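Local coordinates for protein NEDD8-conjugating enzyme UBC12 (Saccharomyces cerevisiae, PDB 3O2U) that accepts the ubiquitin-like protein NEDD8/Rub1 from its E1 complex and catalyses its covalent attachment to other proteins, chiefly the cullin Cdc53, at residues Ile32-Asp37 and Glu90-Glu95; Asn50-Pro55 and Ser63-Val68; Pro72-Tyr77 and Leu141-Asn146; Ser81-Leu86 and Cys101-Phe106. One frame throughout, in Å; residues are numbered along the deposited sequence. Where two conformers were deposited one is given.

In the fold
From the N terminus, helix 29-39 supplies 32-37, whose partner 90-95 comes only after three strands; interaction 1 therefore closes a long loop. Nested inside it, interaction 2 closes a short one between 50-55 and 63-68, pairing strands 47-51 and 65-70; the two touch where L34 packs on P64. Interaction 3 joins the loop segment 72-77 to 141-146 at the end of helix 131-143 and encloses interaction 4, which joins strand 82-87 to the end of strand 98-101 and the loop after it. Interaction 1 crosses both of these. Interactions 2 and 4 share one antiparallel sheet, L66 O and L86 N lying 2.8 Å apart, while F142 of interaction 3 packs on I82, F84 and I105 of interaction 4.

Interaction 1 (Ile32-Asp37 and Glu90-Glu95); sequences IRLKRD and EVYPIE
The polar part of this contact centres on the carboxylate of D37. Y92 OH donates to D37 OD2 over only 2.5 Å, tip to tip, with carboxylate and ring planes nearly perpendicular (84°). One helical turn back, R33 NE forms a salt bridge to D37 OD1 at 2.8 Å, almost straight at 175° and within the guanidinium plane. L131 N also donates to OD2, so the charge is gripped from several sides and would probably stay ionised. In the ubiquitin-conjugating (UBC) fold this ties helix 29-39 to the loop between strands 82-87 and 98-101, where Y92 precedes P93 across a cis peptide bond. Van der Waals contacts add to this: R33 CG lies 3.9 Å from Y92 CE2, and L34 CB 4.2 Å from Y92 CD2. The guanidinium lies obliquely against the proline ring, R33 NH1 3.4 Å from P93 CB. R33 NH1 and NH2 also bond P127 O and L129 O, so an alanine in place of R33 would probably loosen both D37 and the loop carrying those carbonyls. P93 CB sits over the centre of the Y92 ring.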
loop_
_atom_site.group_PDB
_atom_site.type_symbol
_atom_site.label_atom_id
_atom_site.label_comp_id
_atom_site.label_asym_id
_atom_site.label_seq_id
_atom_site.Cartn_x
_atom_site.Cartn_y
_atom_site.Cartn_z
ATOM N N ILE A 32 -14.349 6.966 -9.007
ATOM C CA ILE A 32 -14.276 6.803 -10.460
ATOM C C ILE A 32 -12.833 6.660 -10.933
ATOM O O ILE A 32 -12.536 5.854 -11.805
ATOM C CB ILE A 32 -14.891 8.009 -11.208
ATOM C CG1 ILE A 32 -16.405 8.056 -10.986
ATOM C CG2 ILE A 32 -14.568 7.932 -12.704
ATOM C CD1 ILE A 32 -17.089 9.162 -11.749
ATOM N N ARG A 33 -11.938 7.458 -10.366
ATOM C CA ARG A 33 -10.520 7.387 -10.722
ATOM C C ARG A 33 -9.875 6.072 -10.245
ATOM O O ARG A 33 -9.112 5.442 -10.971
ATOM C CB ARG A 33 -9.777 8.599 -10.150
ATOM C CG ARG A 33 -8.246 8.477 -10.218
ATOM C CD ARG A 33 -7.686 8.560 -11.665
ATOM N NE ARG A 33 -6.353 7.955 -11.627
ATOM C CZ ARG A 33 -5.225 8.613 -11.396
ATOM N NH1 ARG A 33 -5.231 9.942 -11.307
ATOM N NH2 ARG A 33 -4.079 7.936 -11.308
ATOM N N LEU A 34 -10.194 5.629 -9.036
ATOM C CA LEU A 34 -9.699 4.332 -8.589
ATOM C C LEU A 34 -10.240 3.175 -9.460
ATOM O O LEU A 34 -9.501 2.244 -9.784
ATOM C CB LEU A 34 -10.014 4.104 -7.105
ATOM C CG LEU A 34 -9.578 2.739 -6.556
ATOM C CD1 LEU A 34 -8.103 2.455 -6.811
ATOM C CD2 LEU A 34 -9.898 2.621 -5.061
ATOM N N LYS A 35 -11.518 3.213 -9.829
ATOM C CA LYS A 35 -12.042 2.181 -10.752
ATOM C C LYS A 35 -11.235 2.123 -12.058
ATOM O O LYS A 35 -10.917 1.050 -12.564
ATOM C CB LYS A 35 -13.508 2.444 -11.089
ATOM C CG LYS A 35 -14.488 2.069 -9.998
ATOM C CD LYS A 35 -15.888 2.536 -10.374
ATOM C CE LYS A 35 -16.410 1.786 -11.602
ATOM N NZ LYS A 35 -16.412 0.312 -11.392
ATOM N N ARG A 36 -10.923 3.294 -12.601
ATOM C CA ARG A 36 -10.137 3.399 -13.822
ATOM C C ARG A 36 -8.717 2.828 -13.621
ATOM O O ARG A 36 -8.206 2.102 -14.463
ATOM C CB ARG A 36 -10.174 4.857 -14.318
ATOM C CG ARG A 36 -8.866 5.529 -14.690
ATOM C CD ARG A 36 -9.111 7.010 -15.082
ATOM N NE ARG A 36 -7.880 7.792 -15.223
ATOM C CZ ARG A 36 -7.836 9.113 -15.384
ATOM N NH1 ARG A 36 -8.954 9.825 -15.429
ATOM N NH2 ARG A 36 -6.668 9.727 -15.495
ATOM N N ASP A 37 -8.089 3.144 -12.491
ATOM C CA ASP A 37 -6.779 2.560 -12.173
ATOM C C ASP A 37 -6.848 1.033 -12.048
ATOM O O ASP A 37 -5.955 0.332 -12.506
ATOM C CB ASP A 37 -6.224 3.128 -10.861
ATOM C CG ASP A 37 -5.686 4.537 -11.003
ATOM O OD1 ASP A 37 -6.027 5.223 -11.994
ATOM O OD2 ASP A 37 -4.906 4.942 -10.105
ATOM N N GLU A 90 -11.365 10.031 0.174
ATOM C CA GLU A 90 -12.146 10.645 -0.892
ATOM C C GLU A 90 -11.344 11.697 -1.649
ATOM O O GLU A 90 -11.876 12.432 -2.483
ATOM C CB GLU A 90 -13.455 11.234 -0.342
ATOM C CG GLU A 90 -14.482 10.164 0.036
ATOM C CD GLU A 90 -14.785 9.229 -1.130
ATOM O OE1 GLU A 90 -15.389 9.698 -2.122
ATOM O OE2 GLU A 90 -14.410 8.030 -1.064
ATOM N N VAL A 91 -10.053 11.749 -1.367
ATOM C CA VAL A 91 -9.194 12.774 -1.939
ATOM C C VAL A 91 -8.163 12.202 -2.931
ATOM O O VAL A 91 -7.344 12.923 -3.492
ATOM C CB VAL A 91 -8.611 13.652 -0.803
ATOM C CG1 VAL A 91 -7.148 13.936 -0.980
ATOM C CG2 VAL A 91 -9.440 14.948 -0.681
ATOM N N TYR A 92 -8.249 10.899 -3.184
ATOM C CA TYR A 92 -7.525 10.294 -4.307
ATOM C C TYR A 92 -8.021 10.922 -5.614
ATOM O O TYR A 92 -9.228 11.087 -5.807
ATOM C CB TYR A 92 -7.773 8.787 -4.323
ATOM C CG TYR A 92 -6.885 8.019 -5.263
ATOM C CD1 TYR A 92 -5.519 7.927 -5.028
ATOM C CD2 TYR A 92 -7.416 7.367 -6.379
ATOM C CE1 TYR A 92 -4.699 7.216 -5.884
ATOM C CE2 TYR A 92 -6.599 6.648 -7.242
ATOM C CZ TYR A 92 -5.240 6.574 -6.983
ATOM O OH TYR A 92 -4.402 5.868 -7.815
ATOM N N PRO A 93 -7.108 11.246 -6.539
ATOM C CA PRO A 93 -5.663 10.992 -6.564
ATOM C C PRO A 93 -4.815 12.154 -6.045
ATOM O O PRO A 93 -3.609 12.156 -6.251
ATOM C CB PRO A 93 -5.394 10.834 -8.065
ATOM C CG PRO A 93 -6.322 11.808 -8.684
ATOM C CD PRO A 93 -7.538 11.944 -7.766
ATOM N N ILE A 94 -5.427 13.139 -5.397
ATOM C CA ILE A 94 -4.639 14.248 -4.887
ATOM C C ILE A 94 -3.706 13.702 -3.819
ATOM O O ILE A 94 -2.541 14.094 -3.726
ATOM C CB ILE A 94 -5.535 15.367 -4.325
ATOM C CG1 ILE A 94 -6.356 16.007 -5.455
ATOM C CG2 ILE A 94 -4.704 16.403 -3.611
ATOM C CD1 ILE A 94 -7.428 16.986 -4.959
ATOM N N GLU A 95 -4.240 12.791 -3.017
ATOM C CA GLU A 95 -3.459 12.023 -2.052
ATOM C C GLU A 95 -3.455 10.559 -2.462
ATOM O O GLU A 95 -4.477 10.043 -2.917
ATOM C CB GLU A 95 -4.069 12.132 -0.656
ATOM C CG GLU A 95 -4.086 13.545 -0.099
ATOM C CD GLU A 95 -3.036 13.777 0.949
ATOM O OE1 GLU A 95 -2.949 12.956 1.892
ATOM O OE2 GLU A 95 -2.305 14.788 0.836
#

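Interaction 2 (Asn50-Pro55 and Ser63-Val68); sequences NVITSP and SPKLEV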
loop_
_atom_site.group_PDB
_atom_site.type_symbol
_atom_site.label_atom_id
_atom_site.label_comp_id
_atom_site.label_asym_id
_atom_site.label_seq_id
_atom_site.Cartn_x
_atom_site.Cartn_y
_atom_site.Cartn_z
ATOM N N ASN A 50 -6.437 -8.220 -4.162
ATOM C CA ASN A 50 -7.795 -8.522 -3.728
ATOM C C ASN A 50 -8.492 -7.224 -3.394
ATOM O O ASN A 50 -7.961 -6.408 -2.631
ATOM C CB ASN A 50 -7.780 -9.408 -2.481
ATOM C CG ASN A 50 -7.177 -10.775 -2.750
ATOM O OD1 ASN A 50 -6.299 -11.244 -2.020
ATOM N ND2 ASN A 50 -7.630 -11.412 -3.819
ATOM N N VAL A 51 -9.669 -7.019 -3.966
ATOM C CA VAL A 51 -10.461 -5.863 -3.593
ATOM C C VAL A 51 -11.151 -6.237 -2.300
ATOM O O VAL A 51 -11.925 -7.184 -2.279
ATOM C CB VAL A 51 -11.543 -5.538 -4.635
ATOM C CG1 VAL A 51 -12.350 -4.334 -4.173
ATOM C CG2 VAL A 51 -10.921 -5.283 -6.009
ATOM N N ILE A 52 -10.880 -5.504 -1.227
ATOM C CA ILE A 52 -11.499 -5.805 0.063
ATOM C C ILE A 52 -12.799 -5.010 0.181
ATOM O O ILE A 52 -13.879 -5.581 0.409
ATOM C CB ILE A 52 -10.575 -5.460 1.257
ATOM C CG1 ILE A 52 -9.261 -6.241 1.186
ATOM C CG2 ILE A 52 -11.267 -5.767 2.589
ATOM C CD1 ILE A 52 -9.445 -7.749 1.113
ATOM N N THR A 53 -12.683 -3.690 0.048
ATOM C CA THR A 53 -13.845 -2.811 -0.068
ATOM C C THR A 53 -13.763 -2.087 -1.411
ATOM O O THR A 53 -12.758 -1.439 -1.711
ATOM C CB THR A 53 -13.892 -1.778 1.051
ATOM O OG1 THR A 53 -14.140 -2.440 2.298
ATOM C CG2 THR A 53 -15.006 -0.761 0.777
ATOM N N SER A 54 -14.812 -2.210 -2.219
ATOM C CA SER A 54 -14.797 -1.716 -3.601
ATOM C C SER A 54 -15.104 -0.219 -3.727
ATOM O O SER A 54 -15.917 0.312 -2.972
ATOM C CB SER A 54 -15.822 -2.491 -4.436
ATOM O OG SER A 54 -16.064 -1.863 -5.690
ATOM N N PRO A 55 -14.469 0.465 -4.703
ATOM C CA PRO A 55 -14.852 1.854 -4.998
ATOM C C PRO A 55 -16.290 1.940 -5.538
ATOM O O PRO A 55 -16.835 3.031 -5.708
ATOM C CB PRO A 55 -13.852 2.269 -6.089
ATOM C CG PRO A 55 -13.352 0.964 -6.674
ATOM C CD PRO A 55 -13.317 0.022 -5.506
ATOM N N SER A 63 -14.436 3.451 3.090
ATOM C CA SER A 63 -13.330 3.771 2.199
ATOM C C SER A 63 -12.931 2.541 1.377
ATOM O O SER A 63 -12.913 1.430 1.897
ATOM C CB SER A 63 -12.149 4.300 3.008
ATOM O OG SER A 63 -11.841 3.408 4.072
ATOM N N PRO A 64 -12.664 2.730 0.074
ATOM C CA PRO A 64 -12.200 1.586 -0.714
ATOM C C PRO A 64 -10.913 1.052 -0.101
ATOM O O PRO A 64 -10.106 1.821 0.441
ATOM C CB PRO A 64 -11.932 2.197 -2.095
ATOM C CG PRO A 64 -12.822 3.434 -2.142
ATOM C CD PRO A 64 -12.777 3.958 -0.737
ATOM N N LYS A 65 -10.716 -0.253 -0.189
ATOM C CA LYS A 65 -9.535 -0.866 0.406
ATOM C C LYS A 65 -9.114 -2.077 -0.417
ATOM O O LYS A 65 -9.960 -2.882 -0.840
ATOM C CB LYS A 65 -9.812 -1.254 1.859
ATOM C CG LYS A 65 -8.618 -1.855 2.585
ATOM C CD LYS A 65 -9.056 -2.448 3.921
ATOM C CE LYS A 65 -9.580 -1.358 4.846
ATOM N NZ LYS A 65 -8.481 -0.927 5.742
ATOM N N LEU A 66 -7.816 -2.169 -0.693
ATOM C CA LEU A 66 -7.274 -3.267 -1.498
ATOM C C LEU A 66 -6.217 -3.980 -0.677
ATOM O O LEU A 66 -5.553 -3.359 0.154
ATOM C CB LEU A 66 -6.608 -2.733 -2.776
ATOM C CG LEU A 66 -7.361 -1.668 -3.576
ATOM C CD1 LEU A 66 -6.489 -1.138 -4.721
ATOM C CD2 LEU A 66 -8.685 -2.204 -4.109
ATOM N N GLU A 67 -6.062 -5.275 -0.921
ATOM C CA GLU A 67 -4.932 -6.019 -0.380
ATOM C C GLU A 67 -3.996 -6.346 -1.533
ATOM O O GLU A 67 -4.419 -6.909 -2.539
ATOM C CB GLU A 67 -5.379 -7.325 0.270
ATOM C CG GLU A 67 -4.206 -8.122 0.858
ATOM C CD GLU A 67 -4.598 -9.512 1.299
ATOM O OE1 GLU A 67 -5.569 -10.069 0.738
ATOM O OE2 GLU A 67 -3.922 -10.052 2.201
ATOM N N VAL A 68 -2.726 -5.994 -1.389
ATOM C CA VAL A 68 -1.751 -6.272 -2.442
ATOM C C VAL A 68 -0.751 -7.275 -1.901
ATOM O O VAL A 68 -0.154 -7.034 -0.868
ATOM C CB VAL A 68 -0.991 -4.999 -2.875
ATOM C CG1 VAL A 68 0.164 -5.364 -3.809
ATOM C CG2 VAL A 68 -1.931 -4.036 -3.566
#
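A classic beta bulge, I52 and T53 opposite K65, lies where the chain turns a corner beyond V51, in the antiparallel pairing of 50-55 with 63-68 at one border of the four-stranded UBC sheet. Its evidence is a single carbonyl: K65 O accepts from I52 N at 2.8 Å and from T53 N at 3.0 Å, both within the carbonyl plane, the T53 bond lying on a lone pair. The register thus slips by one residue between V51 opposite L66 and T53 opposite K65. On one side of the bulge, N50 and E67 form a hydrogen-bonded pair, with E67 N to N50 O at 2.8 Å and 173°; on the other, K65 N reaches T53 O at 2.8 Å. V51 CG1 meets L66 CD2 at 4.2 Å on one face, while on the other N50 and E67 run side by side. E67 OE2 takes a hydrogen bond from N83 ND2. All hydrogen bonds between the segments are backbone to backbone; N50 OD1 and E67 OE1, two acceptors 3.1 Å apart, would probably repel mildly rather than hold.

Interaction 3 (Pro72-Tyr77 and Leu141-Asn146); sequences PDEGYY and LFLEPN
F142 O, near the C-terminal end of helix 131-143, is gripped by two waters: water 1 donates to it at 2.9 Å and water 2 at 2.7 Å. In this UBC fold the carbonyl is thereby linked to the loop between strands 65-70 and 82-87, since water 1 also donates to E74 O and accepts from Y77 N, while water 2 accepts from Y76 N. No direct hydrogen bond joins the two segments, so solvent mediates all the polar linkage between them. The apolar part is led by a T-shaped stack: the edge of F142 meets the face of Y77, centroids 5.2 Å apart and planes at 82°. F142 CD2 stands 3.6 Å from Y77 CG, displaced toward the rim of the tyrosine ring. Beyond the stack, Y77 OH bonds F106 O, and F142 also forms an edge-to-face pair with H107. G75 has phi 84° and psi -174°, where a side chain would jam against the carbonyl oxygen before it. P145, about 11 Å side chain to side chain from C117, the predicted thioester cysteine, fits at the edges of both Y76 and Y77. P145 CG comes 4.1 Å from Y77 CE2, ring tip to ring tip.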
loop_
_atom_site.group_PDB
_atom_site.type_symbol
_atom_site.label_atom_id
_atom_site.label_comp_id
_atom_site.label_asym_id
_atom_site.label_seq_id
_atom_site.Cartn_x
_atom_site.Cartn_y
_atom_site.Cartn_z
ATOM N N PRO A 72 7.923 -12.136 -4.674
ATOM C CA PRO A 72 9.029 -11.983 -5.628
ATOM C C PRO A 72 9.537 -13.350 -6.057
ATOM O O PRO A 72 9.513 -14.273 -5.246
ATOM C CB PRO A 72 10.107 -11.284 -4.797
ATOM C CG PRO A 72 9.371 -10.605 -3.715
ATOM C CD PRO A 72 8.221 -11.498 -3.380
ATOM N N ASP A 73 9.995 -13.491 -7.293
ATOM C CA ASP A 73 10.558 -14.774 -7.702
ATOM C C ASP A 73 12.070 -14.699 -7.887
ATOM O O ASP A 73 12.682 -15.618 -8.437
ATOM C CB ASP A 73 9.871 -15.303 -8.957
ATOM C CG ASP A 73 10.039 -14.383 -10.155
ATOM O OD1 ASP A 73 10.654 -13.305 -10.007
ATOM O OD2 ASP A 73 9.554 -14.746 -11.248
ATOM N N GLU A 74 12.658 -13.603 -7.413
ATOM C CA GLU A 74 14.103 -13.406 -7.422
ATOM C C GLU A 74 14.502 -12.479 -6.265
ATOM O O GLU A 74 13.637 -11.872 -5.627
ATOM C CB GLU A 74 14.563 -12.833 -8.772
ATOM C CG GLU A 74 13.957 -11.474 -9.120
ATOM C CD GLU A 74 14.417 -10.941 -10.483
ATOM O OE1 GLU A 74 15.079 -11.688 -11.243
ATOM O OE2 GLU A 74 14.114 -9.772 -10.793
ATOM N N GLY A 75 15.799 -12.385 -5.976
ATOM C CA GLY A 75 16.277 -11.507 -4.919
ATOM C C GLY A 75 16.233 -12.072 -3.499
ATOM O O GLY A 75 15.907 -13.240 -3.274
ATOM N N TYR A 76 16.554 -11.221 -2.529
ATOM C CA TYR A 76 16.660 -11.641 -1.134
ATOM C C TYR A 76 15.391 -12.279 -0.573
ATOM O O TYR A 76 15.452 -13.186 0.264
ATOM C CB TYR A 76 17.004 -10.440 -0.277
ATOM C CG TYR A 76 18.384 -9.892 -0.510
ATOM C CD1 TYR A 76 19.502 -10.684 -0.298
ATOM C CD2 TYR A 76 18.570 -8.576 -0.922
ATOM C CE1 TYR A 76 20.772 -10.190 -0.486
ATOM C CE2 TYR A 76 19.840 -8.066 -1.108
ATOM C CZ TYR A 76 20.939 -8.883 -0.889
ATOM O OH TYR A 76 22.210 -8.392 -1.078
ATOM N N TYR A 77 14.250 -11.777 -1.026
ATOM C CA TYR A 77 12.953 -12.153 -0.478
ATOM C C TYR A 77 12.253 -13.133 -1.396
ATOM O O TYR A 77 11.053 -13.337 -1.284
ATOM C CB TYR A 77 12.084 -10.895 -0.288
ATOM C CG TYR A 77 12.720 -9.888 0.640
ATOM C CD1 TYR A 77 12.468 -9.921 2.008
ATOM C CD2 TYR A 77 13.612 -8.937 0.160
ATOM C CE1 TYR A 77 13.063 -9.018 2.865
ATOM C CE2 TYR A 77 14.220 -8.032 1.006
ATOM C CZ TYR A 77 13.948 -8.086 2.362
ATOM O OH TYR A 77 14.532 -7.181 3.215
ATOM N N LEU A 141 10.782 -2.518 -4.101
ATOM C CA LEU A 141 11.388 -2.470 -2.774
ATOM C C LEU A 141 12.070 -3.791 -2.422
ATOM O O LEU A 141 13.062 -3.825 -1.697
ATOM C CB LEU A 141 10.326 -2.192 -1.699
ATOM C CG LEU A 141 9.804 -0.779 -1.434
ATOM C CD1 LEU A 141 8.665 -0.861 -0.433
ATOM C CD2 LEU A 141 10.897 0.130 -0.900
ATOM N N PHE A 142 11.508 -4.886 -2.905
ATOM C CA PHE A 142 12.038 -6.206 -2.584
ATOM C C PHE A 142 13.093 -6.654 -3.586
ATOM O O PHE A 142 13.935 -7.497 -3.269
ATOM C CB PHE A 142 10.900 -7.228 -2.501
ATOM C CG PHE A 142 9.933 -6.938 -1.380
ATOM C CD1 PHE A 142 8.785 -6.201 -1.614
ATOM C CD2 PHE A 142 10.209 -7.355 -0.089
ATOM C CE1 PHE A 142 7.895 -5.914 -0.578
ATOM C CE2 PHE A 142 9.335 -7.053 0.964
ATOM C CZ PHE A 142 8.181 -6.324 0.715
ATOM N N LEU A 143 13.039 -6.086 -4.787
ATOM C CA LEU A 143 14.028 -6.366 -5.824
ATOM C C LEU A 143 15.287 -5.527 -5.633
ATOM O O LEU A 143 16.399 -5.983 -5.904
ATOM C CB LEU A 143 13.431 -6.104 -7.202
ATOM C CG LEU A 143 12.189 -6.943 -7.447
ATOM C CD1 LEU A 143 11.627 -6.712 -8.846
ATOM C CD2 LEU A 143 12.508 -8.409 -7.225
ATOM N N GLU A 144 15.105 -4.297 -5.178
ATOM C CA GLU A 144 16.221 -3.407 -4.900
ATOM C C GLU A 144 16.040 -2.657 -3.590
ATOM O O GLU A 144 15.698 -1.469 -3.586
ATOM C CB GLU A 144 16.438 -2.432 -6.062
ATOM C CG GLU A 144 17.306 -2.992 -7.176
ATOM C CD GLU A 144 18.706 -3.354 -6.689
ATOM O OE1 GLU A 144 19.509 -2.428 -6.415
ATOM O OE2 GLU A 144 19.001 -4.567 -6.578
ATOM N N PRO A 145 16.267 -3.353 -2.461
ATOM C CA PRO A 145 16.170 -2.688 -1.165
ATOM C C PRO A 145 17.239 -1.612 -1.080
ATOM O O PRO A 145 18.334 -1.782 -1.612
ATOM C CB PRO A 145 16.485 -3.808 -0.160
ATOM C CG PRO A 145 16.277 -5.071 -0.895
ATOM C CD PRO A 145 16.620 -4.776 -2.329
ATOM N N ASN A 146 16.913 -0.523 -0.404
ATOM C CA ASN A 146 17.793 0.624 -0.298
ATOM C C ASN A 146 18.077 0.894 1.173
ATOM O O ASN A 146 17.150 1.077 1.962
ATOM C CB ASN A 146 17.104 1.835 -0.943
ATOM C CG ASN A 146 17.937 3.100 -0.874
ATOM O OD1 ASN A 146 19.088 3.086 -0.435
ATOM N ND2 ASN A 146 17.352 4.208 -1.315
HETATM O O HOH W 1 13.274 -10.300 -3.323
HETATM O O HOH W 2 16.500 -8.405 -3.525
#

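Interaction 4 (Ser81-Leu86 and Cys101-Phe106); sequences SINFNL and CLKKIF
This is an antiparallel strand pairing that gives way to loop contacts, at the side of the UBC sheet where strand 82-87 meets the end of strand 98-101. F84 and C101 form a non-hydrogen-bonded pair, their CA atoms 4.4 Å apart, and beside it L102 N bonds N83 O at 2.9 Å and 167°. On the buried face C101 SG is anti to its backbone N, which places it 4.5 Å from the centroid of the F84 ring, an oblique sulfur-aromatic contact, and 3.6 Å from I82 CG2. That methyl also meets I105 CD1, and F142 of helix 131-143 covers I82, F84 and I105. On the other face L102 lies across the two asparagines, L102 CD1 3.6 Å from N83 ND2 and also against N85 CG, CD2 against N85 CB. N83 holds CG in the crowded position between backbone N and carbonyl carbon (chi1 58°), turning its amide toward K103; ND2 bonds E67 OE2 and a water shared, weakly, with K103 NZ. An alanine in place of N83 would remove the amide and is likely to leave both K103 and E67 less firmly placed. K103 bends at chi2 and chi4 so that its NZ donates to N83 OD1 at 2.8 Å, from above the carbonyl plane.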
loop_
_atom_site.group_PDB
_atom_site.type_symbol
_atom_site.label_atom_id
_atom_site.label_comp_id
_atom_site.label_asym_id
_atom_site.label_seq_id
_atom_site.Cartn_x
_atom_site.Cartn_y
_atom_site.Cartn_z
ATOM N N SER A 81 5.930 -14.205 0.752
ATOM C CA SER A 81 4.726 -13.446 0.414
ATOM C C SER A 81 4.495 -12.284 1.395
ATOM O O SER A 81 4.234 -12.509 2.577
ATOM C CB SER A 81 3.504 -14.377 0.368
ATOM O OG SER A 81 3.615 -15.298 -0.709
ATOM N N ILE A 82 4.611 -11.051 0.911
ATOM C CA ILE A 82 4.398 -9.878 1.760
ATOM C C ILE A 82 3.128 -9.169 1.337
ATOM O O ILE A 82 3.014 -8.727 0.202
ATOM C CB ILE A 82 5.572 -8.890 1.705
ATOM C CG1 ILE A 82 6.904 -9.613 1.982
ATOM C CG2 ILE A 82 5.345 -7.764 2.709
ATOM C CD1 ILE A 82 7.563 -10.232 0.726
ATOM N N ASN A 83 2.139 -9.113 2.223
ATOM C CA ASN A 83 0.892 -8.459 1.858
ATOM C C ASN A 83 0.766 -7.064 2.460
ATOM O O ASN A 83 1.307 -6.785 3.535
ATOM C CB ASN A 83 -0.344 -9.342 2.145
ATOM C CG ASN A 83 -0.463 -9.753 3.610
ATOM O OD1 ASN A 83 0.524 -9.818 4.339
ATOM N ND2 ASN A 83 -1.690 -10.048 4.038
ATOM N N PHE A 84 0.062 -6.193 1.740
ATOM C CA PHE A 84 -0.124 -4.795 2.127
ATOM C C PHE A 84 -1.604 -4.462 1.992
ATOM O O PHE A 84 -2.285 -4.964 1.098
ATOM C CB PHE A 84 0.627 -3.838 1.184
ATOM C CG PHE A 84 2.116 -4.028 1.170
ATOM C CD1 PHE A 84 2.945 -3.238 1.964
ATOM C CD2 PHE A 84 2.695 -4.998 0.361
ATOM C CE1 PHE A 84 4.344 -3.410 1.936
ATOM C CE2 PHE A 84 4.088 -5.172 0.329
ATOM C CZ PHE A 84 4.906 -4.384 1.115
ATOM N N ASN A 85 -2.092 -3.596 2.866
ATOM C CA ASN A 85 -3.416 -3.024 2.687
ATOM C C ASN A 85 -3.227 -1.626 2.129
ATOM O O ASN A 85 -2.346 -0.889 2.580
ATOM C CB ASN A 85 -4.168 -2.951 4.015
ATOM C CG ASN A 85 -5.163 -4.088 4.199
ATOM O OD1 ASN A 85 -5.406 -4.879 3.288
ATOM N ND2 ASN A 85 -5.739 -4.174 5.387
ATOM N N LEU A 86 -4.027 -1.271 1.132
ATOM C CA LEU A 86 -4.034 0.091 0.601
ATOM C C LEU A 86 -5.408 0.711 0.870
ATOM O O LEU A 86 -6.420 0.198 0.371
ATOM C CB LEU A 86 -3.758 0.083 -0.908
ATOM C CG LEU A 86 -2.310 -0.105 -1.398
ATOM C CD1 LEU A 86 -1.725 -1.426 -0.935
ATOM C CD2 LEU A 86 -2.288 -0.032 -2.897
ATOM N N CYS A 101 1.952 -2.313 5.654
ATOM C CA CYS A 101 2.451 -3.688 5.496
ATOM C C CYS A 101 1.893 -4.557 6.622
ATOM O O CYS A 101 1.946 -4.178 7.789
ATOM C CB CYS A 101 3.988 -3.729 5.495
ATOM S SG CYS A 101 4.667 -5.420 5.288
ATOM N N LEU A 102 1.350 -5.718 6.261
ATOM C CA LEU A 102 0.574 -6.531 7.177
ATOM C C LEU A 102 1.393 -7.658 7.782
ATOM O O LEU A 102 0.855 -8.497 8.492
ATOM C CB LEU A 102 -0.641 -7.126 6.457
ATOM C CG LEU A 102 -1.537 -6.114 5.752
ATOM C CD1 LEU A 102 -2.743 -6.827 5.168
ATOM C CD2 LEU A 102 -1.963 -5.019 6.731
ATOM N N LYS A 103 2.691 -7.684 7.477
ATOM C CA LYS A 103 3.586 -8.696 8.022
ATOM C C LYS A 103 4.792 -8.041 8.689
ATOM O O LYS A 103 5.298 -7.031 8.207
ATOM C CB LYS A 103 4.072 -9.635 6.906
ATOM C CG LYS A 103 2.984 -10.541 6.319
ATOM C CD LYS A 103 2.432 -11.495 7.373
ATOM C CE LYS A 103 1.565 -12.616 6.755
ATOM N NZ LYS A 103 0.415 -12.101 5.958
ATOM N N LYS A 104 5.249 -8.619 9.796
ATOM C CA LYS A 104 6.518 -8.216 10.380
ATOM C C LYS A 104 7.625 -8.782 9.508
ATOM O O LYS A 104 7.859 -10.007 9.478
ATOM C CB LYS A 104 6.653 -8.759 11.804
ATOM C CG LYS A 104 5.490 -8.390 12.718
ATOM C CD LYS A 104 5.858 -8.641 14.179
ATOM C CE LYS A 104 4.627 -8.606 15.081
ATOM N NZ LYS A 104 4.799 -9.499 16.281
ATOM N N ILE A 105 8.298 -7.910 8.771
ATOM C CA ILE A 105 9.370 -8.381 7.897
ATOM C C ILE A 105 10.673 -7.603 8.099
ATOM O O ILE A 105 10.668 -6.444 8.519
ATOM C CB ILE A 105 8.957 -8.406 6.402
ATOM C CG1 ILE A 105 8.823 -6.999 5.849
ATOM C CG2 ILE A 105 7.635 -9.181 6.188
ATOM C CD1 ILE A 105 9.113 -6.949 4.369
ATOM N N PHE A 106 11.785 -8.259 7.794
ATOM C CA PHE A 106 13.103 -7.662 7.968
ATOM C C PHE A 106 13.485 -6.927 6.687
ATOM O O PHE A 106 13.986 -7.531 5.750
ATOM C CB PHE A 106 14.120 -8.760 8.250
ATOM C CG PHE A 106 15.421 -8.261 8.787
ATOM C CD1 PHE A 106 15.480 -7.639 10.028
ATOM C CD2 PHE A 106 16.594 -8.442 8.069
ATOM C CE1 PHE A 106 16.681 -7.193 10.535
ATOM C CE2 PHE A 106 17.802 -7.991 8.573
ATOM C CZ PHE A 106 17.846 -7.368 9.800
HETATM O O HOH W 3 -2.575 -10.744 6.898
#